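Local coordinates for Rubredoxin\:oxygen oxidoreductase (Desulfovibrio gigas, PDB 1E5D), which catalyses the four-electron reduction of dioxygen to two water molecules, using a diiron centre and flavin mononucleotide, at residues Phe10-Ala15 with Thr34-Leu39; Leu47-Lys52 with Val76-Glu81; Leu161-Ile166 with Ile222-Gly227; Asp165-Asn170 with Phe238-Tyr243. All blocks are in the same frame, centred on the assembly; numbering follows the deposited sequence. Where two conformers were deposited one is given.

Interaction 1: Phe10-Ala15 with Thr34-Leu39; sequences FHLVGA and TYNAYL
His11 and Leu39 bond to each other through both backbone N-H and C=O groups at one end of an antiparallel strand pair, with His11 N to Leu39 O at 2.7 Å. The two strands sit in one of the two mixed sheets of the beta-lactamase-like domain. Val13 with Ala37 and Ala15 with Tyr35 are the other hydrogen-bonded pairs, so six N-H...O bonds join the backbones, and the local axes run at 153°. At the non-hydrogen-bonded positions, Tyr38 CA-H points at His11 O and Gly14 CA-H at Tyr35 O. Gly14, where the chain turns a corner, has backbone angles at which a CB would jam against the preceding carbonyl O and also strike Tyr35 O.

Leu12 and Tyr38 share one face of the sheet. Leu12 CG is anti to the backbone N (chi1 175°), and methyl CD2 meets Tyr38 CE2 at 3.7 Å while also touching Asn36 CB. The phenol hydroxyl continues past this methyl to Pro224 O. Asn36 ND2 also binds Pro224 O, together with Gly227 O. On the other face, Val13 CG2 packs on Ala37 CB at 3.9 Å, and Leu59 of helix 56-64 covers both. Tyr35 projects from this face toward the metal site; its hydroxyl bonds His24 and its ring meets that of His226. At the far end Thr34 OG1 donates to Asn36 OD1 over 2.7 Å, lying above the amide plane.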
# COMPACT_ATOMS: atom_id res chain seq x y z
N PHE A 10 -26.85 -26.31 24.12
CA PHE A 10 -26.16 -25.50 23.13
C PHE A 10 -24.86 -24.94 23.72
O PHE A 10 -24.86 -24.18 24.69
CB PHE A 10 -27.00 -24.34 22.64
CG PHE A 10 -28.13 -24.63 21.68
CD1 PHE A 10 -29.28 -25.27 22.12
CD2 PHE A 10 -28.05 -24.26 20.35
CE1 PHE A 10 -30.31 -25.54 21.25
CE2 PHE A 10 -29.08 -24.51 19.47
CZ PHE A 10 -30.22 -25.15 19.92
N HIS A 11 -23.72 -25.30 23.13
CA HIS A 11 -22.49 -24.72 23.69
C HIS A 11 -21.63 -24.07 22.61
O HIS A 11 -21.52 -24.55 21.49
CB HIS A 11 -21.66 -25.77 24.42
CG HIS A 11 -22.46 -26.60 25.38
ND1 HIS A 11 -22.36 -26.45 26.74
CD2 HIS A 11 -23.37 -27.58 25.15
CE1 HIS A 11 -23.18 -27.31 27.33
NE2 HIS A 11 -23.79 -28.00 26.39
N LEU A 12 -21.03 -22.97 23.03
CA LEU A 12 -20.04 -22.22 22.28
C LEU A 12 -18.67 -22.86 22.49
O LEU A 12 -18.16 -22.91 23.61
CB LEU A 12 -20.06 -20.77 22.75
CG LEU A 12 -19.06 -19.75 22.24
CD1 LEU A 12 -17.81 -19.74 23.11
CD2 LEU A 12 -18.69 -19.99 20.78
N VAL A 13 -18.06 -23.35 21.41
CA VAL A 13 -16.69 -23.86 21.54
C VAL A 13 -15.80 -23.15 20.52
O VAL A 13 -16.29 -22.55 19.56
CB VAL A 13 -16.60 -25.38 21.33
CG1 VAL A 13 -17.18 -26.12 22.53
CG2 VAL A 13 -17.31 -25.80 20.06
N GLY A 14 -14.49 -23.22 20.72
CA GLY A 14 -13.54 -22.68 19.76
C GLY A 14 -12.34 -22.02 20.39
O GLY A 14 -11.77 -22.49 21.37
N ALA A 15 -11.93 -20.87 19.83
CA ALA A 15 -10.74 -20.22 20.34
C ALA A 15 -10.83 -18.70 20.25
O ALA A 15 -11.28 -18.14 19.26
CB ALA A 15 -9.52 -20.70 19.57
N THR A 34 -12.26 -13.99 17.47
CA THR A 34 -12.48 -15.33 17.99
C THR A 34 -12.87 -16.24 16.83
O THR A 34 -13.21 -15.82 15.73
CB THR A 34 -13.57 -15.42 19.07
OG1 THR A 34 -14.88 -15.34 18.47
CG2 THR A 34 -13.46 -14.27 20.05
N TYR A 35 -12.81 -17.53 17.13
CA TYR A 35 -13.31 -18.51 16.16
C TYR A 35 -14.37 -19.33 16.90
O TYR A 35 -14.02 -20.08 17.82
CB TYR A 35 -12.13 -19.32 15.62
CG TYR A 35 -11.17 -18.39 14.90
CD1 TYR A 35 -11.51 -17.90 13.65
CD2 TYR A 35 -9.96 -18.00 15.47
CE1 TYR A 35 -10.66 -17.06 12.96
CE2 TYR A 35 -9.11 -17.16 14.79
CZ TYR A 35 -9.46 -16.69 13.54
OH TYR A 35 -8.63 -15.85 12.84
N ASN A 36 -15.61 -19.12 16.50
CA ASN A 36 -16.78 -19.66 17.16
C ASN A 36 -17.36 -20.84 16.40
O ASN A 36 -17.64 -20.78 15.21
CB ASN A 36 -17.86 -18.58 17.30
CG ASN A 36 -17.39 -17.39 18.11
OD1 ASN A 36 -16.44 -17.49 18.88
ND2 ASN A 36 -18.05 -16.25 17.94
N ALA A 37 -17.53 -21.93 17.14
CA ALA A 37 -18.24 -23.11 16.68
C ALA A 37 -19.30 -23.42 17.73
O ALA A 37 -19.16 -23.02 18.89
CB ALA A 37 -17.30 -24.28 16.45
N TYR A 38 -20.36 -24.10 17.30
CA TYR A 38 -21.44 -24.37 18.25
C TYR A 38 -21.79 -25.86 18.26
O TYR A 38 -22.13 -26.45 17.24
CB TYR A 38 -22.66 -23.50 17.93
CG TYR A 38 -22.27 -22.03 18.01
CD1 TYR A 38 -21.76 -21.39 16.89
CD2 TYR A 38 -22.39 -21.30 19.19
CE1 TYR A 38 -21.39 -20.06 16.94
CE2 TYR A 38 -22.03 -19.96 19.24
CZ TYR A 38 -21.53 -19.36 18.11
OH TYR A 38 -21.15 -18.03 18.12
N LEU A 39 -21.67 -26.41 19.45
CA LEU A 39 -22.01 -27.79 19.76
C LEU A 39 -23.46 -27.88 20.24
O LEU A 39 -23.82 -27.27 21.24
CB LEU A 39 -21.07 -28.31 20.85
CG LEU A 39 -21.25 -29.78 21.21
CD1 LEU A 39 -20.91 -30.65 20.01
CD2 LEU A 39 -20.41 -30.15 22.42

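Interaction 2: Leu47-Lys52 with Val76-Glu81; sequences LFDTVK and VIQHLE. With FEO (mu-oxo-diiron), chain D.
The diiron site takes two ligands, His79 and Glu81, from the loop after strand 74-77, whose root is tied to 47-52 through Gln78 with Asp49 and Val76 with Leu47. His79 NE2 binds iron FE2 at 2.1 Å and Glu81 OE1 binds the same iron at 2.0 Å; His146 and Asp165 complete its protein ligands. Glu81 CB lies over one face of the imidazole, offset toward the rim. In the second shell, Asp149 accepts from His79 ND1, and Glu81 OE2 is held by Trp263 of the second subunit.

Strands 46-48 and 74-77 are the parallel neighbours of a beta-alpha-beta unit whose crossover is helix 56-64. Val76 N donates to Leu47 O with an N-H...O angle of 172°, and Asp49 N returns to Val76 O at 3.1 Å. In one of its two modelled conformers, Phe48 lies beside Val76 on the same face, ring atom CD2 3.8 Å from Val76 CB. In one of two Asp49 conformers, Gln78 NE2 reaches the syn lone pair of Asp49 OD1 at 2.9 Å, almost in the amide's own plane, with the carboxylate turned only 21° from it. Gln78 OE1 takes a bond from Ser153 OG.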
# COMPACT_ATOMS: atom_id res chain seq x y z
N LEU A 47 -22.22 -30.46 15.49
CA LEU A 47 -21.22 -29.40 15.52
C LEU A 47 -21.44 -28.44 14.36
O LEU A 47 -21.42 -28.85 13.19
CB LEU A 47 -19.84 -30.02 15.45
CG LEU A 47 -18.67 -29.29 16.11
CD1 LEU A 47 -17.61 -29.04 15.06
CD2 LEU A 47 -19.12 -28.00 16.75
N PHE A 48 -21.67 -27.16 14.63
CA PHE A 48 -21.81 -26.16 13.58
C PHE A 48 -20.50 -25.37 13.49
O PHE A 48 -19.99 -25.05 14.56
CB PHE A 48 -22.96 -25.20 13.81
CG PHE A 48 -24.33 -25.85 13.87
CD1 PHE A 48 -24.71 -26.58 14.98
CD2 PHE A 48 -25.21 -25.72 12.81
CE1 PHE A 48 -25.96 -27.17 15.02
CE2 PHE A 48 -26.46 -26.32 12.84
CZ PHE A 48 -26.84 -27.05 13.96
N ASP A 49 -20.04 -25.11 12.28
CA ASP A 49 -18.79 -24.42 12.01
C ASP A 49 -17.60 -25.28 12.46
O ASP A 49 -17.80 -26.40 12.93
CB ASP A 49 -18.72 -23.07 12.71
CG ASP A 49 -19.97 -22.22 12.59
OD1 ASP A 49 -20.70 -22.43 11.59
OD2 ASP A 49 -20.23 -21.36 13.46
N THR A 50 -16.41 -24.74 12.35
CA THR A 50 -15.12 -25.38 12.73
C THR A 50 -14.21 -24.27 13.20
O THR A 50 -14.77 -23.19 13.53
CB THR A 50 -14.72 -26.24 11.54
OG1 THR A 50 -14.77 -27.61 12.02
CG2 THR A 50 -13.33 -26.08 10.97
N VAL A 51 -12.90 -24.30 13.31
CA VAL A 51 -12.10 -23.10 13.54
C VAL A 51 -10.90 -23.06 12.60
O VAL A 51 -10.69 -23.95 11.78
CB VAL A 51 -11.61 -23.04 15.00
CG1 VAL A 51 -12.80 -22.90 15.93
CG2 VAL A 51 -10.80 -24.27 15.34
N LYS A 52 -10.09 -22.01 12.71
CA LYS A 52 -8.81 -21.94 12.00
C LYS A 52 -8.05 -23.22 12.31
O LYS A 52 -8.13 -23.67 13.46
CB LYS A 52 -8.03 -20.72 12.44
CG LYS A 52 -7.70 -19.66 11.42
CD LYS A 52 -6.46 -18.91 11.89
CE LYS A 52 -6.00 -17.84 10.92
NZ LYS A 52 -4.79 -17.12 11.43
N VAL A 76 -22.01 -29.46 10.41
CA VAL A 76 -22.63 -28.55 9.44
C VAL A 76 -21.63 -27.48 9.02
O VAL A 76 -21.25 -26.64 9.83
CB VAL A 76 -23.90 -27.89 10.00
CG1 VAL A 76 -24.35 -26.77 9.07
CG2 VAL A 76 -25.02 -28.90 10.18
N ILE A 77 -21.19 -27.51 7.76
CA ILE A 77 -20.22 -26.51 7.32
C ILE A 77 -20.90 -25.44 6.47
O ILE A 77 -21.30 -25.70 5.34
CB ILE A 77 -19.06 -27.12 6.54
CG1 ILE A 77 -18.50 -28.38 7.20
CG2 ILE A 77 -17.96 -26.09 6.34
CD1 ILE A 77 -18.01 -28.09 8.61
N GLN A 78 -21.00 -24.27 7.10
CA GLN A 78 -21.76 -23.14 6.60
C GLN A 78 -20.94 -22.19 5.75
O GLN A 78 -21.53 -21.31 5.12
CB GLN A 78 -22.35 -22.34 7.76
CG GLN A 78 -22.83 -23.22 8.92
CD GLN A 78 -23.88 -22.48 9.72
OE1 GLN A 78 -25.05 -22.47 9.33
NE2 GLN A 78 -23.46 -21.86 10.82
N HIS A 79 -19.63 -22.35 5.74
CA HIS A 79 -18.77 -21.39 5.00
C HIS A 79 -17.45 -22.11 4.78
O HIS A 79 -17.00 -22.79 5.72
CB HIS A 79 -18.73 -20.10 5.79
CG HIS A 79 -17.91 -18.94 5.38
ND1 HIS A 79 -17.65 -18.59 4.07
CD2 HIS A 79 -17.25 -18.00 6.12
CE1 HIS A 79 -16.89 -17.52 4.02
NE2 HIS A 79 -16.63 -17.13 5.27
N LEU A 80 -16.85 -22.04 3.60
CA LEU A 80 -15.68 -22.90 3.38
C LEU A 80 -14.36 -22.15 3.52
O LEU A 80 -13.28 -22.73 3.42
CB LEU A 80 -15.77 -23.57 2.00
CG LEU A 80 -16.45 -24.94 2.00
CD1 LEU A 80 -15.72 -25.87 2.95
CD2 LEU A 80 -17.92 -24.82 2.38
N GLU A 81 -14.44 -20.85 3.78
CA GLU A 81 -13.25 -20.07 4.12
C GLU A 81 -12.52 -20.76 5.26
O GLU A 81 -13.15 -21.29 6.18
CB GLU A 81 -13.67 -18.65 4.46
CG GLU A 81 -12.54 -17.72 4.85
CD GLU A 81 -12.97 -16.28 4.76
OE1 GLU A 81 -14.15 -16.03 4.44
OE2 GLU A 81 -12.11 -15.41 5.00
FE1 FEO D . -14.83 -15.81 9.19
FE2 FEO D . -15.46 -15.46 5.90
O FEO D . -14.50 -16.54 7.63
O HOH W 1 -15.45 -18.03 9.96

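Interaction 3: Leu161-Ile166 with Ile222-Gly227; sequences LISNDI and ICPDHG. With FEO (mu-oxo-diiron), chain D.
Asp165 and His226 meet at iron FE1, which Asp165 OD1 and His226 NE2 each bind at 2.0 Å. The carboxylate bridges the pair, since Asp165 OD2 binds iron FE2 at 1.9 Å. Both ligands follow parallel neighbouring strands, 160-164 and 221-224, in the second mixed sheet of the metallo-beta-lactamase fold. Carboxylate and imidazole planes are only 17° apart, and Asp225 CB sits over the centre of one imidazole face. Thr34 O accepts from His226 ND1 and so fixes the ring's rotation.

Asp225 is a second-shell residue: its OD2 accepts a hydrogen bond from the water on iron FE1 at 2.7 Å and is also bonded to His84 ND1. Its backbone N donates to Asn164 O at 2.7 Å, approaching from above the carbonyl plane. Farther back, Cys223 N donates to Leu161 O and Ser163 N to Cys223 O, keeping the strands in register. Leu161 and Ile222 share one face with CD2 to CG1 at 4.2 Å, while Ile162 lies beside Cys223 on the other. In the type II' turn from Ser163 to Ile166, Ser163 OG, rotated to lie between the backbone N and carbonyl carbon (chi1 49°), donates to Ile166 O at 2.9 Å.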
# COMPACT_ATOMS: atom_id res chain seq x y z
N LEU A 161 -30.25 -18.37 15.91
CA LEU A 161 -29.70 -18.21 14.58
C LEU A 161 -28.18 -18.33 14.64
O LEU A 161 -27.52 -17.52 15.30
CB LEU A 161 -30.10 -16.87 13.98
CG LEU A 161 -29.63 -16.61 12.55
CD1 LEU A 161 -30.27 -17.58 11.57
CD2 LEU A 161 -29.92 -15.16 12.17
N ILE A 162 -27.65 -19.34 13.97
CA ILE A 162 -26.22 -19.56 13.82
C ILE A 162 -25.81 -19.09 12.42
O ILE A 162 -26.14 -19.80 11.47
CB ILE A 162 -25.86 -21.03 14.05
CG1 ILE A 162 -26.41 -21.60 15.36
CG2 ILE A 162 -24.35 -21.23 13.95
CD1 ILE A 162 -26.27 -23.09 15.53
N SER A 163 -25.15 -17.94 12.33
CA SER A 163 -25.02 -17.11 11.15
C SER A 163 -23.67 -17.04 10.46
O SER A 163 -23.51 -16.15 9.60
CB SER A 163 -25.37 -15.65 11.53
OG SER A 163 -24.65 -15.32 12.70
N ASN A 164 -22.72 -17.90 10.74
CA ASN A 164 -21.37 -17.82 10.17
C ASN A 164 -20.80 -16.41 10.35
O ASN A 164 -20.87 -15.88 11.46
CB ASN A 164 -21.32 -18.33 8.75
CG ASN A 164 -21.79 -17.55 7.56
OD1 ASN A 164 -21.07 -16.65 7.10
ND2 ASN A 164 -22.96 -17.86 7.02
N ASP A 165 -20.17 -15.81 9.36
CA ASP A 165 -19.54 -14.52 9.53
C ASP A 165 -20.55 -13.40 9.74
O ASP A 165 -20.24 -12.34 10.29
CB ASP A 165 -18.69 -14.20 8.29
CG ASP A 165 -17.41 -14.99 8.22
OD1 ASP A 165 -16.81 -15.28 9.27
OD2 ASP A 165 -16.99 -15.33 7.09
N ILE A 166 -21.79 -13.58 9.28
CA ILE A 166 -22.79 -12.52 9.38
C ILE A 166 -23.04 -12.15 10.84
O ILE A 166 -23.28 -13.03 11.68
CB ILE A 166 -24.10 -12.97 8.70
CG1 ILE A 166 -23.84 -13.53 7.29
CG2 ILE A 166 -25.16 -11.88 8.66
CD1 ILE A 166 -25.00 -14.31 6.73
N ILE A 222 -28.17 -14.67 18.41
CA ILE A 222 -27.48 -14.81 17.13
C ILE A 222 -26.03 -15.23 17.39
O ILE A 222 -25.35 -14.58 18.18
CB ILE A 222 -27.49 -13.55 16.27
CG1 ILE A 222 -28.89 -13.20 15.77
CG2 ILE A 222 -26.49 -13.70 15.12
CD1 ILE A 222 -29.08 -11.75 15.37
N CYS A 223 -25.62 -16.29 16.73
CA CYS A 223 -24.34 -16.95 16.94
C CYS A 223 -23.47 -16.89 15.68
O CYS A 223 -23.59 -17.73 14.79
CB CYS A 223 -24.59 -18.40 17.36
SG CYS A 223 -25.65 -18.55 18.82
N PRO A 224 -22.62 -15.88 15.62
CA PRO A 224 -21.66 -15.72 14.53
C PRO A 224 -20.32 -16.42 14.78
O PRO A 224 -20.00 -16.81 15.91
CB PRO A 224 -21.49 -14.20 14.49
CG PRO A 224 -21.60 -13.78 15.91
CD PRO A 224 -22.51 -14.77 16.59
N ASP A 225 -19.55 -16.56 13.71
CA ASP A 225 -18.23 -17.15 13.64
C ASP A 225 -17.17 -16.41 14.46
O ASP A 225 -16.25 -17.06 14.94
CB ASP A 225 -17.73 -17.13 12.19
CG ASP A 225 -18.29 -18.26 11.37
OD1 ASP A 225 -18.89 -19.18 11.95
OD2 ASP A 225 -18.15 -18.19 10.13
N HIS A 226 -17.32 -15.10 14.58
CA HIS A 226 -16.36 -14.24 15.23
C HIS A 226 -17.00 -13.28 16.22
O HIS A 226 -17.99 -12.61 15.91
CB HIS A 226 -15.60 -13.37 14.19
CG HIS A 226 -15.11 -14.17 13.02
ND1 HIS A 226 -14.19 -15.18 13.14
CD2 HIS A 226 -15.42 -14.10 11.71
CE1 HIS A 226 -13.95 -15.70 11.95
NE2 HIS A 226 -14.69 -15.06 11.06
N GLY A 227 -16.41 -13.19 17.41
CA GLY A 227 -16.88 -12.18 18.35
C GLY A 227 -17.94 -12.74 19.29
O GLY A 227 -18.08 -13.96 19.43
FE1 FEO D . -14.83 -15.81 9.19
FE2 FEO D . -15.46 -15.46 5.90
O FEO D . -14.50 -16.54 7.63
O HOH W 2 -21.65 -19.26 13.06
O HOH W 1 -15.45 -18.03 9.96

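Interaction 4: Asp165-Asn170 with Phe238-Tyr243; sequences DIFGQN and FAVQKY. With FEO (mu-oxo-diiron), chain D.
Ile166, the residue after the iron-bridging Asp165, touches the helix through its CG2 methyl, 3.8 Å from Tyr243 CE2. The type II turn from Asp165 to Gly168 then swings the chain round, closed by Gly168 N to Asp165 O. At its third position Phe167 turns its backbone N-H to Tyr243 OH, 2.8 Å away, though the bond is bent, with 140° at the hydrogen.

Phe167 carries the largest part of the contact. CG is anti to its own carbonyl carbon (chi1 -60°), and the ring extends over Tyr243, with CD1 3.6 Å above the centre of one face. The two ring planes are inclined at 44°. The same CD1 also touches Ala239 CB, and CZ reaches Val240 CG2 at 3.8 Å, while the neighbouring Ile166 CG2 covers one Phe167 face near the rim. Helix 233-248 thus packs against the loop behind the diiron site. Next, Gly168 O accepts from a water that itself accepts a hydrogen bond from Tyr243 OH at 2.5 Å. Gln169 NE2 donates to Phe167 O at 2.9 Å. The phenol therefore donates to water while accepting from the turn, so a single buried hydroxyl joins helix and turn within an otherwise apolar interface.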
# COMPACT_ATOMS: atom_id res chain seq x y z
N ASP A 165 -20.17 -15.81 9.36
CA ASP A 165 -19.54 -14.52 9.53
C ASP A 165 -20.55 -13.40 9.74
O ASP A 165 -20.24 -12.34 10.29
CB ASP A 165 -18.69 -14.20 8.29
CG ASP A 165 -17.41 -14.99 8.22
OD1 ASP A 165 -16.81 -15.28 9.27
OD2 ASP A 165 -16.99 -15.33 7.09
N ILE A 166 -21.79 -13.58 9.28
CA ILE A 166 -22.79 -12.52 9.38
C ILE A 166 -23.04 -12.15 10.84
O ILE A 166 -23.28 -13.03 11.68
CB ILE A 166 -24.10 -12.97 8.70
CG1 ILE A 166 -23.84 -13.53 7.29
CG2 ILE A 166 -25.16 -11.88 8.66
CD1 ILE A 166 -25.00 -14.31 6.73
N PHE A 167 -22.98 -10.85 11.12
CA PHE A 167 -23.21 -10.30 12.44
C PHE A 167 -21.95 -10.46 13.30
O PHE A 167 -21.91 -10.06 14.46
CB PHE A 167 -24.40 -10.94 13.16
CG PHE A 167 -25.70 -10.75 12.38
CD1 PHE A 167 -26.16 -9.47 12.10
CD2 PHE A 167 -26.42 -11.84 11.92
CE1 PHE A 167 -27.32 -9.28 11.39
CE2 PHE A 167 -27.59 -11.65 11.20
CZ PHE A 167 -28.04 -10.37 10.93
N GLY A 168 -20.94 -11.06 12.68
CA GLY A 168 -19.68 -11.28 13.36
C GLY A 168 -19.01 -9.96 13.70
O GLY A 168 -19.18 -8.92 13.08
N GLN A 169 -18.19 -9.98 14.74
CA GLN A 169 -17.39 -8.79 15.01
C GLN A 169 -16.03 -9.27 15.49
O GLN A 169 -15.96 -10.29 16.17
CB GLN A 169 -18.04 -7.87 16.03
CG GLN A 169 -19.47 -8.17 16.43
CD GLN A 169 -19.57 -9.38 17.33
OE1 GLN A 169 -18.84 -9.55 18.30
NE2 GLN A 169 -20.50 -10.27 17.01
N ASN A 170 -14.96 -8.56 15.14
CA ASN A 170 -13.66 -8.97 15.67
C ASN A 170 -13.44 -8.42 17.07
O ASN A 170 -12.89 -7.34 17.26
CB ASN A 170 -12.57 -8.51 14.69
CG ASN A 170 -12.60 -9.39 13.45
OD1 ASN A 170 -12.44 -8.92 12.33
ND2 ASN A 170 -12.80 -10.68 13.68
N PHE A 238 -31.22 -5.36 17.55
CA PHE A 238 -30.13 -4.41 17.36
C PHE A 238 -29.25 -4.85 16.19
O PHE A 238 -29.05 -4.07 15.25
CB PHE A 238 -29.32 -4.30 18.64
CG PHE A 238 -28.10 -3.39 18.58
CD1 PHE A 238 -28.24 -2.02 18.50
CD2 PHE A 238 -26.83 -3.93 18.60
CE1 PHE A 238 -27.13 -1.20 18.45
CE2 PHE A 238 -25.71 -3.12 18.56
CZ PHE A 238 -25.86 -1.74 18.48
N ALA A 239 -28.73 -6.07 16.23
CA ALA A 239 -27.85 -6.58 15.18
C ALA A 239 -28.46 -6.40 13.79
O ALA A 239 -27.82 -5.88 12.87
CB ALA A 239 -27.53 -8.06 15.38
N VAL A 240 -29.70 -6.84 13.65
CA VAL A 240 -30.37 -6.81 12.35
C VAL A 240 -30.72 -5.39 11.93
O VAL A 240 -30.62 -5.06 10.75
CB VAL A 240 -31.66 -7.66 12.37
CG1 VAL A 240 -32.50 -7.38 11.14
CG2 VAL A 240 -31.29 -9.13 12.47
N GLN A 241 -31.12 -4.57 12.90
CA GLN A 241 -31.33 -3.16 12.65
C GLN A 241 -30.12 -2.57 11.93
O GLN A 241 -30.19 -2.05 10.82
CB GLN A 241 -31.53 -2.43 13.98
CG GLN A 241 -32.91 -1.90 14.30
CD GLN A 241 -32.87 -1.00 15.53
OE1 GLN A 241 -31.84 -0.40 15.86
NE2 GLN A 241 -34.00 -0.90 16.21
N LYS A 242 -28.99 -2.71 12.61
CA LYS A 242 -27.70 -2.21 12.19
C LYS A 242 -27.29 -2.70 10.81
O LYS A 242 -26.86 -1.89 9.99
CB LYS A 242 -26.66 -2.61 13.25
CG LYS A 242 -26.71 -1.64 14.43
CD LYS A 242 -25.94 -0.37 14.09
CE LYS A 242 -26.66 0.87 14.60
NZ LYS A 242 -25.88 2.11 14.36
N TYR A 243 -27.43 -4.00 10.55
CA TYR A 243 -27.03 -4.52 9.24
C TYR A 243 -27.79 -3.82 8.13
O TYR A 243 -27.23 -3.49 7.09
CB TYR A 243 -27.22 -6.05 9.16
CG TYR A 243 -25.87 -6.72 9.35
CD1 TYR A 243 -25.09 -6.30 10.43
CD2 TYR A 243 -25.38 -7.70 8.52
CE1 TYR A 243 -23.85 -6.87 10.66
CE2 TYR A 243 -24.14 -8.27 8.75
CZ TYR A 243 -23.38 -7.85 9.82
OH TYR A 243 -22.14 -8.40 10.07
FE1 FEO D . -14.83 -15.81 9.19
FE2 FEO D . -15.46 -15.46 5.90
O FEO D . -14.50 -16.54 7.63
O HOH W 3 -20.80 -7.15 11.81
O HOH W 1 -15.45 -18.03 9.96

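How the interactions relate
Interactions 1 and 2 are neighbours in one sheet, joined by Tyr38 O to Phe48 N at 2.7 Å, and interaction 3 belongs to the facing sheet. The two sheets meet where Asn36 N reaches Asp225 O, also at 2.7 Å, with the centres of interactions 1 and 3 about 10 Å apart. Interactions 2 and 3 deliver ligands to the same diiron group: His79 NE2 and Asp165 OD2, 2.6 Å apart, converge on one iron. Interaction 4 starts from the same loop as interaction 3, sharing Asp165 and Ile166, and continues from it to helix 233-248. Interaction 1 supplies no iron ligand; its Tyr35 side chain comes within about 6 Å of the diiron group.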